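Local coordinates for protein catechol 1,2-dioxygenase (Pseudomonas putida, PDB 2AZQ) that binds ferric iron and probably catalyses the intradiol cleavage of catechol by molecular oxygen to cis,cis-muconate, at residues L154-T159 with A189-P194; H215-A220 with D243-D248. All coordinates share one frame; numbering follows the deposited sequence.

Interaction 1: L154-T159 with A189-P194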
ATOM      1  N   LEU A 154       7.713   5.669 -27.776  1.00  2.00           N
ATOM      2  CA  LEU A 154       8.017   4.272 -27.450  1.00  2.00           C
ATOM      3  C   LEU A 154       9.164   3.978 -26.493  1.00  2.00           C
ATOM      4  O   LEU A 154      10.179   4.672 -26.463  1.00  2.00           O
ATOM      5  CB  LEU A 154       8.260   3.457 -28.737  1.00  2.00           C
ATOM      6  CG  LEU A 154       9.532   3.651 -29.592  1.00  2.21           C
ATOM      7  CD1 LEU A 154       9.471   2.647 -30.749  1.00  2.07           C
ATOM      8  CD2 LEU A 154       9.667   5.073 -30.115  1.00  2.00           C
ATOM      9  N   TRP A 155       8.993   2.914 -25.715  1.00  2.14           N
ATOM     10  CA  TRP A 155      10.005   2.490 -24.752  1.00  2.01           C
ATOM     11  C   TRP A 155       9.993   0.966 -24.633  1.00  2.00           C
ATOM     12  O   TRP A 155       8.935   0.358 -24.746  1.00  2.37           O
ATOM     13  CB  TRP A 155       9.757   3.167 -23.390  1.00  2.00           C
ATOM     14  CG  TRP A 155       8.472   2.828 -22.643  1.00  2.00           C
ATOM     15  CD1 TRP A 155       8.364   2.030 -21.532  1.00  2.00           C
ATOM     16  CD2 TRP A 155       7.141   3.350 -22.878  1.00  2.00           C
ATOM     17  NE1 TRP A 155       7.067   2.026 -21.060  1.00  2.00           N
ATOM     18  CE2 TRP A 155       6.294   2.824 -21.861  1.00  2.00           C
ATOM     19  CE3 TRP A 155       6.584   4.206 -23.837  1.00  2.00           C
ATOM     20  CZ2 TRP A 155       4.931   3.122 -21.780  1.00  2.00           C
ATOM     21  CZ3 TRP A 155       5.215   4.501 -23.751  1.00  2.79           C
ATOM     22  CH2 TRP A 155       4.410   3.955 -22.726  1.00  2.00           C
ATOM     23  N   HIS A 156      11.163   0.351 -24.456  1.00  2.00           N
ATOM     24  CA  HIS A 156      11.239  -1.102 -24.315  1.00  2.51           C
ATOM     25  C   HIS A 156      12.503  -1.521 -23.598  1.00  2.90           C
ATOM     26  O   HIS A 156      13.452  -0.724 -23.483  1.00  4.38           O
ATOM     27  CB  HIS A 156      11.116  -1.813 -25.679  1.00  2.85           C
ATOM     28  CG  HIS A 156      12.320  -1.694 -26.577  1.00  3.71           C
ATOM     29  ND1 HIS A 156      13.484  -2.407 -26.373  1.00  3.59           N
ATOM     30  CD2 HIS A 156      12.513  -0.992 -27.722  1.00  4.07           C
ATOM     31  CE1 HIS A 156      14.338  -2.154 -27.349  1.00  2.00           C
ATOM     32  NE2 HIS A 156      13.775  -1.298 -28.181  1.00  4.00           N
ATOM     33  N   ALA A 157      12.501  -2.755 -23.092  1.00  2.00           N
ATOM     34  CA  ALA A 157      13.640  -3.286 -22.363  1.00  2.00           C
ATOM     35  C   ALA A 157      14.805  -3.600 -23.289  1.00  2.00           C
ATOM     36  O   ALA A 157      14.654  -3.676 -24.501  1.00  2.00           O
ATOM     37  CB  ALA A 157      13.243  -4.524 -21.611  1.00  2.00           C
ATOM     38  N   ASN A 158      15.977  -3.762 -22.692  1.00  3.72           N
ATOM     39  CA  ASN A 158      17.175  -4.088 -23.427  1.00  5.53           C
ATOM     40  C   ASN A 158      17.373  -5.627 -23.407  1.00  8.68           C
ATOM     41  O   ASN A 158      16.471  -6.363 -22.974  1.00  9.86           O
ATOM     42  CB  ASN A 158      18.360  -3.334 -22.821  1.00  4.14           C
ATOM     43  CG  ASN A 158      18.729  -3.808 -21.427  1.00  3.97           C
ATOM     44  OD1 ASN A 158      18.036  -4.611 -20.812  1.00  5.49           O
ATOM     45  ND2 ASN A 158      19.838  -3.299 -20.925  1.00  2.85           N
ATOM     46  N   THR A 159      18.521  -6.128 -23.869  1.00 10.12           N
ATOM     47  CA  THR A 159      18.712  -7.576 -23.891  1.00  9.45           C
ATOM     48  C   THR A 159      18.781  -8.213 -22.495  1.00  9.87           C
ATOM     49  O   THR A 159      18.503  -9.394 -22.367  1.00 11.08           O
ATOM     50  CB  THR A 159      19.945  -7.988 -24.718  1.00  7.86           C
ATOM     51  OG1 THR A 159      21.130  -7.550 -24.053  1.00  9.78           O
ATOM     52  CG2 THR A 159      19.903  -7.367 -26.084  1.00  4.97           C
ATOM     53  N   ALA A 189      12.469   3.114 -36.917  1.00 10.90           N
ATOM     54  CA  ALA A 189      13.292   3.021 -35.706  1.00  9.17           C
ATOM     55  C   ALA A 189      14.344   1.909 -35.722  1.00  7.53           C
ATOM     56  O   ALA A 189      14.011   0.736 -35.795  1.00  8.13           O
ATOM     57  CB  ALA A 189      12.395   2.869 -34.489  1.00  7.26           C
ATOM     58  N   ARG A 190      15.613   2.289 -35.659  1.00  7.73           N
ATOM     59  CA  ARG A 190      16.725   1.329 -35.634  1.00  8.59           C
ATOM     60  C   ARG A 190      16.982   1.059 -34.146  1.00  6.87           C
ATOM     61  O   ARG A 190      17.282   1.975 -33.386  1.00  6.31           O
ATOM     62  CB  ARG A 190      17.961   1.958 -36.328  1.00 12.07           C
ATOM     63  CG  ARG A 190      19.201   1.046 -36.554  1.00 16.38           C
ATOM     64  CD  ARG A 190      19.961   0.777 -35.264  1.00 21.20           C
ATOM     65  NE  ARG A 190      21.115  -0.125 -35.400  1.00 23.98           N
ATOM     66  CZ  ARG A 190      22.188   0.095 -36.161  1.00 21.42           C
ATOM     67  NH1 ARG A 190      22.280   1.199 -36.884  1.00 21.43           N
ATOM     68  NH2 ARG A 190      23.192  -0.773 -36.151  1.00 18.86           N
ATOM     69  N   SER A 191      16.845  -0.186 -33.715  1.00  4.20           N
ATOM     70  CA  SER A 191      17.041  -0.466 -32.297  1.00  5.22           C
ATOM     71  C   SER A 191      17.559  -1.898 -32.036  1.00  5.93           C
ATOM     72  O   SER A 191      18.427  -2.393 -32.776  1.00  6.75           O
ATOM     73  CB  SER A 191      15.716  -0.191 -31.566  1.00  3.24           C
ATOM     74  OG  SER A 191      15.823  -0.295 -30.159  1.00  2.41           O
ATOM     75  N   ILE A 192      17.076  -2.537 -30.967  1.00  4.25           N
ATOM     76  CA  ILE A 192      17.465  -3.912 -30.656  1.00  3.89           C
ATOM     77  C   ILE A 192      16.307  -4.739 -30.105  1.00  4.78           C
ATOM     78  O   ILE A 192      15.430  -4.236 -29.401  1.00  6.61           O
ATOM     79  CB  ILE A 192      18.633  -3.996 -29.642  1.00  3.47           C
ATOM     80  CG1 ILE A 192      18.193  -3.489 -28.267  1.00  3.31           C
ATOM     81  CG2 ILE A 192      19.831  -3.205 -30.160  1.00  2.95           C
ATOM     82  CD1 ILE A 192      19.216  -3.715 -27.204  1.00  2.16           C
ATOM     83  N   VAL A 193      16.288  -6.018 -30.442  1.00  4.78           N
ATOM     84  CA  VAL A 193      15.223  -6.885 -29.962  1.00  5.73           C
ATOM     85  C   VAL A 193      15.252  -6.906 -28.441  1.00  4.45           C
ATOM     86  O   VAL A 193      16.253  -7.263 -27.855  1.00  7.31           O
ATOM     87  CB  VAL A 193      15.391  -8.305 -30.535  1.00  4.67           C
ATOM     88  CG1 VAL A 193      14.399  -9.217 -29.908  1.00  4.09           C
ATOM     89  CG2 VAL A 193      15.216  -8.266 -32.050  1.00  4.17           C
ATOM     90  N   PRO A 194      14.151  -6.512 -27.787  1.00  4.33           N
ATOM     91  CA  PRO A 194      14.051  -6.478 -26.323  1.00  3.77           C
ATOM     92  C   PRO A 194      13.790  -7.839 -25.758  1.00  2.70           C
ATOM     93  O   PRO A 194      13.315  -8.706 -26.445  1.00  2.85           O
ATOM     94  CB  PRO A 194      12.860  -5.555 -26.098  1.00  3.50           C
ATOM     95  CG  PRO A 194      11.936  -6.015 -27.187  1.00  5.13           C
ATOM     96  CD  PRO A 194      12.895  -6.022 -28.391  1.00  5.36           C
TER
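His156 and Ser191 make the one hydrogen bond that crosses this contact, a worked case of a ring held by both its nitrogens. Ser191 OG, turned anti to its backbone N (chi1 -174°), lies in the ring plane 3.0 Å from His156 NE2, and either group could donate. At the other nitrogen, ND1-H is given to the carbonyl oxygen of Ala157, which fixes the rotation of the ring.

The remaining contacts are van der Waals packing, partly against carbonyl oxygens. Pro194 crosses the imidazole at about a right angle: its CB comes up to His156 ND1 and Ala157 O, with CD above one face. Further along, Thr159 CG2 meets the tip of Ile192, CD1, at 3.9 Å. An alanine in place of His156 would probably leave Ser191 OG without this partner and open a gap beside the Pro194 ring.

Just ahead of His156, the Trp155 ring stacks on the iron ligand His223; just after it, Ala157 lies about 4 Å, side chain to side chain, from the iron ligands Tyr163 and Tyr197. The buried contact joins two segments running off their strands: 151-155, between 176-180 and 217-227, and 186-192, paired with 132-140.

Interaction 2: H215-A220 with D243-D248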
ATOM      1  N   HIS A 215       3.556 -17.378 -12.021  1.00  2.91           N
ATOM      2  CA  HIS A 215       4.843 -16.849 -12.469  1.00  3.41           C
ATOM      3  C   HIS A 215       4.706 -15.346 -12.723  1.00  4.22           C
ATOM      4  O   HIS A 215       3.600 -14.840 -12.916  1.00  7.25           O
ATOM      5  CB  HIS A 215       5.335 -17.537 -13.740  1.00  2.00           C
ATOM      6  CG  HIS A 215       4.714 -17.020 -14.993  1.00  2.00           C
ATOM      7  ND1 HIS A 215       3.782 -17.729 -15.713  1.00  2.88           N
ATOM      8  CD2 HIS A 215       4.880 -15.851 -15.646  1.00  2.79           C
ATOM      9  CE1 HIS A 215       3.397 -17.020 -16.754  1.00  3.14           C
ATOM     10  NE2 HIS A 215       4.048 -15.874 -16.738  1.00  5.46           N
ATOM     11  N   GLY A 216       5.821 -14.631 -12.716  1.00  4.81           N
ATOM     12  CA  GLY A 216       5.765 -13.208 -12.929  1.00  3.73           C
ATOM     13  C   GLY A 216       6.525 -12.794 -14.158  1.00  5.34           C
ATOM     14  O   GLY A 216       7.296 -11.841 -14.104  1.00  6.49           O
ATOM     15  N   GLN A 217       6.295 -13.498 -15.264  1.00  5.82           N
ATOM     16  CA  GLN A 217       6.968 -13.224 -16.539  1.00  8.11           C
ATOM     17  C   GLN A 217       6.094 -12.549 -17.561  1.00  7.28           C
ATOM     18  O   GLN A 217       4.884 -12.768 -17.588  1.00  7.06           O
ATOM     19  CB  GLN A 217       7.448 -14.516 -17.206  1.00 11.16           C
ATOM     20  CG  GLN A 217       8.941 -14.586 -17.458  1.00 17.44           C
ATOM     21  CD  GLN A 217       9.691 -14.901 -16.190  1.00 19.11           C
ATOM     22  OE1 GLN A 217       9.370 -15.873 -15.509  1.00 21.62           O
ATOM     23  NE2 GLN A 217      10.686 -14.092 -15.861  1.00 19.73           N
ATOM     24  N   ARG A 218       6.733 -11.769 -18.426  1.00  6.71           N
ATOM     25  CA  ARG A 218       6.055 -11.111 -19.543  1.00  8.73           C
ATOM     26  C   ARG A 218       6.812 -11.388 -20.850  1.00  6.94           C
ATOM     27  O   ARG A 218       8.004 -11.627 -20.835  1.00  7.80           O
ATOM     28  CB  ARG A 218       5.979  -9.604 -19.344  1.00 10.75           C
ATOM     29  CG  ARG A 218       5.190  -9.160 -18.140  1.00 14.61           C
ATOM     30  CD  ARG A 218       4.762  -7.747 -18.364  1.00 15.97           C
ATOM     31  NE  ARG A 218       4.121  -7.661 -19.667  1.00 18.99           N
ATOM     32  CZ  ARG A 218       3.813  -6.526 -20.277  1.00 22.02           C
ATOM     33  NH1 ARG A 218       4.087  -5.352 -19.690  1.00 24.12           N
ATOM     34  NH2 ARG A 218       3.280  -6.573 -21.498  1.00 22.18           N
ATOM     35  N   PRO A 219       6.113 -11.395 -21.993  1.00  6.73           N
ATOM     36  CA  PRO A 219       6.716 -11.634 -23.315  1.00  4.16           C
ATOM     37  C   PRO A 219       7.480 -10.389 -23.767  1.00  2.33           C
ATOM     38  O   PRO A 219       7.235  -9.290 -23.282  1.00  2.00           O
ATOM     39  CB  PRO A 219       5.497 -11.858 -24.216  1.00  2.51           C
ATOM     40  CG  PRO A 219       4.402 -12.238 -23.229  1.00  5.41           C
ATOM     41  CD  PRO A 219       4.662 -11.238 -22.145  1.00  6.68           C
ATOM     42  N   ALA A 220       8.394 -10.563 -24.707  1.00  2.78           N
ATOM     43  CA  ALA A 220       9.126  -9.426 -25.243  1.00  2.92           C
ATOM     44  C   ALA A 220       8.091  -8.493 -25.923  1.00  3.51           C
ATOM     45  O   ALA A 220       7.244  -8.936 -26.722  1.00  4.92           O
ATOM     46  CB  ALA A 220      10.158  -9.901 -26.247  1.00  2.00           C
ATOM     47  N   ASP A 243       7.355 -15.753 -28.747  1.00 12.67           N
ATOM     48  CA  ASP A 243       7.773 -15.733 -27.352  1.00 10.86           C
ATOM     49  C   ASP A 243       6.979 -16.797 -26.581  1.00 11.77           C
ATOM     50  O   ASP A 243       5.764 -16.928 -26.751  1.00 10.46           O
ATOM     51  CB  ASP A 243       7.483 -14.356 -26.754  1.00  8.92           C
ATOM     52  CG  ASP A 243       8.193 -14.121 -25.440  1.00  7.27           C
ATOM     53  OD1 ASP A 243       9.290 -13.539 -25.468  1.00  7.27           O
ATOM     54  OD2 ASP A 243       7.657 -14.513 -24.382  1.00  6.62           O
ATOM     55  N   LYS A 244       7.688 -17.556 -25.749  1.00 13.62           N
ATOM     56  CA  LYS A 244       7.101 -18.587 -24.901  1.00 14.60           C
ATOM     57  C   LYS A 244       5.843 -18.086 -24.193  1.00 13.91           C
ATOM     58  O   LYS A 244       4.848 -18.824 -24.077  1.00 12.25           O
ATOM     59  CB  LYS A 244       8.090 -18.990 -23.809  1.00 17.87           C
ATOM     60  CG  LYS A 244       8.644 -20.381 -23.886  1.00 22.88           C
ATOM     61  CD  LYS A 244       9.415 -20.687 -22.604  1.00 25.94           C
ATOM     62  CE  LYS A 244      10.082 -22.064 -22.643  1.00 27.74           C
ATOM     63  NZ  LYS A 244      10.781 -22.378 -21.352  1.00 28.56           N
ATOM     64  N   TYR A 245       5.898 -16.841 -23.704  1.00 12.31           N
ATOM     65  CA  TYR A 245       4.774 -16.268 -22.961  1.00 12.03           C
ATOM     66  C   TYR A 245       3.720 -15.419 -23.688  1.00 10.64           C
ATOM     67  O   TYR A 245       2.813 -14.877 -23.038  1.00  5.81           O
ATOM     68  CB  TYR A 245       5.306 -15.487 -21.776  1.00 14.58           C
ATOM     69  CG  TYR A 245       6.079 -16.350 -20.839  1.00 17.31           C
ATOM     70  CD1 TYR A 245       7.460 -16.529 -20.992  1.00 17.78           C
ATOM     71  CD2 TYR A 245       5.430 -17.034 -19.818  1.00 18.39           C
ATOM     72  CE1 TYR A 245       8.174 -17.369 -20.142  1.00 17.40           C
ATOM     73  CE2 TYR A 245       6.135 -17.880 -18.959  1.00 19.16           C
ATOM     74  CZ  TYR A 245       7.500 -18.037 -19.128  1.00 18.65           C
ATOM     75  OH  TYR A 245       8.178 -18.846 -18.261  1.00 18.17           O
ATOM     76  N   LEU A 246       3.846 -15.329 -25.022  1.00 10.32           N
ATOM     77  CA  LEU A 246       2.938 -14.574 -25.869  1.00 10.07           C
ATOM     78  C   LEU A 246       1.519 -14.610 -25.315  1.00 11.11           C
ATOM     79  O   LEU A 246       0.886 -13.581 -25.136  1.00 10.87           O
ATOM     80  CB  LEU A 246       2.916 -15.163 -27.270  1.00 11.14           C
ATOM     81  CG  LEU A 246       3.152 -14.180 -28.418  1.00 13.81           C
ATOM     82  CD1 LEU A 246       2.561 -14.761 -29.707  1.00 11.55           C
ATOM     83  CD2 LEU A 246       2.519 -12.822 -28.094  1.00 13.40           C
ATOM     84  N   TRP A 247       1.019 -15.808 -25.045  1.00 11.58           N
ATOM     85  CA  TRP A 247      -0.328 -15.961 -24.518  1.00 10.89           C
ATOM     86  C   TRP A 247      -0.350 -16.569 -23.122  1.00 10.97           C
ATOM     87  O   TRP A 247      -1.150 -17.460 -22.867  1.00 10.65           O
ATOM     88  CB  TRP A 247      -1.170 -16.826 -25.459  1.00 11.59           C
ATOM     89  CG  TRP A 247      -1.315 -16.248 -26.848  1.00 13.14           C
ATOM     90  CD1 TRP A 247      -0.570 -16.560 -27.953  1.00 12.92           C
ATOM     91  CD2 TRP A 247      -2.209 -15.190 -27.249  1.00 13.91           C
ATOM     92  NE1 TRP A 247      -0.946 -15.760 -29.013  1.00 14.64           N
ATOM     93  CE2 TRP A 247      -1.944 -14.913 -28.611  1.00 14.00           C
ATOM     94  CE3 TRP A 247      -3.202 -14.452 -26.586  1.00 13.09           C
ATOM     95  CZ2 TRP A 247      -2.638 -13.927 -29.327  1.00 15.68           C
ATOM     96  CZ3 TRP A 247      -3.890 -13.472 -27.298  1.00 15.88           C
ATOM     97  CH2 TRP A 247      -3.603 -13.218 -28.658  1.00 16.47           C
ATOM     98  N   ASP A 248       0.532 -16.092 -22.238  1.00 10.17           N
ATOM     99  CA  ASP A 248       0.626 -16.564 -20.863  1.00 10.16           C
ATOM    100  C   ASP A 248       1.272 -15.463 -20.010  1.00 10.90           C
ATOM    101  O   ASP A 248       1.919 -15.710 -18.982  1.00 12.89           O
ATOM    102  CB  ASP A 248       1.428 -17.874 -20.824  1.00 11.37           C
ATOM    103  CG  ASP A 248       1.615 -18.410 -19.412  1.00 12.75           C
ATOM    104  OD1 ASP A 248       0.681 -18.298 -18.580  1.00 13.58           O
ATOM    105  OD2 ASP A 248       2.694 -18.968 -19.136  1.00 13.17           O
TER
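Asp243 meets Pro219 and Ala220 through a carboxylate that serves both its own loop and the neighbouring strand. It opens an Asx turn: OD2 accepts the backbone N-H of Tyr245 at 3.0 Å, on the anti side of the carboxylate. The same residue starts a type I β-turn to Leu246, and a second type I turn follows from Tyr245 to Asp248. Across the contact, Ala220 N-H donates a hydrogen bond to Asp243 OD1 (3.2 Å), nearly straight but coming from above the carboxylate plane. CG stands anti to the backbone N (chi1 -165°), which carries the carboxylate out toward the 215-220 segment.

The tightly packed part centres on Pro219. Its CB lies against the Asp243 carboxylate, while CG touches Tyr245 CB at 3.7 Å and sits beside the peptide joining Tyr245 to Leu246. On its inner side this segment borders the active site: Pro219 O accepts a hydrogen bond from ND1 of the iron ligand His221, and Arg218, pointing away from the turn, bonds Gln237 and comes about 4 Å from the ferric ion, measured from its side chain.

Toward solvent the contact loosens. His215 and Gln217 approach the partly exposed Tyr245 ring from the same side, the imidazole obliquely, near CD2 and CE2, with centroids 4.8 Å apart and planes at 58°. His215 NE2 gives a weak hydrogen bond to Gln217 O. The backbone O of Asp248 lies in the imidazole plane at its edge, by CE1, while the Asp248 carboxylate is turned steeply to the ring. Gln217 makes the more regular contact: its CB stands 3.9 Å from the Tyr245 ring centroid, only 7° off the ring normal, a CH-pi interaction over the face.

In the fold
Followed from the N terminus, the chain leaves strand 151-155, passes through strand 176-180 and returns along strand 186-192, where interaction 1 closes a loop with 29 intervening residues. Then interaction 2 opens: strand 217-227 begins within 215-220, strand 234-240 runs back antiparallel to it, and the loop 243-248 closes over its start. The two contacts are therefore in series, neither nested nor crossed. Their centres are about 17 Å apart, yet they touch where Pro194 O packs against Ala220 CB at 3.4 Å. Strands 151-155 and 217-227 are neighbours in one sheet; interaction 1 joins the outgoing ends of strands 151-155 and 186-192, interaction 2 lays the 243-248 turns over strand 217-227, and both lie near the iron site.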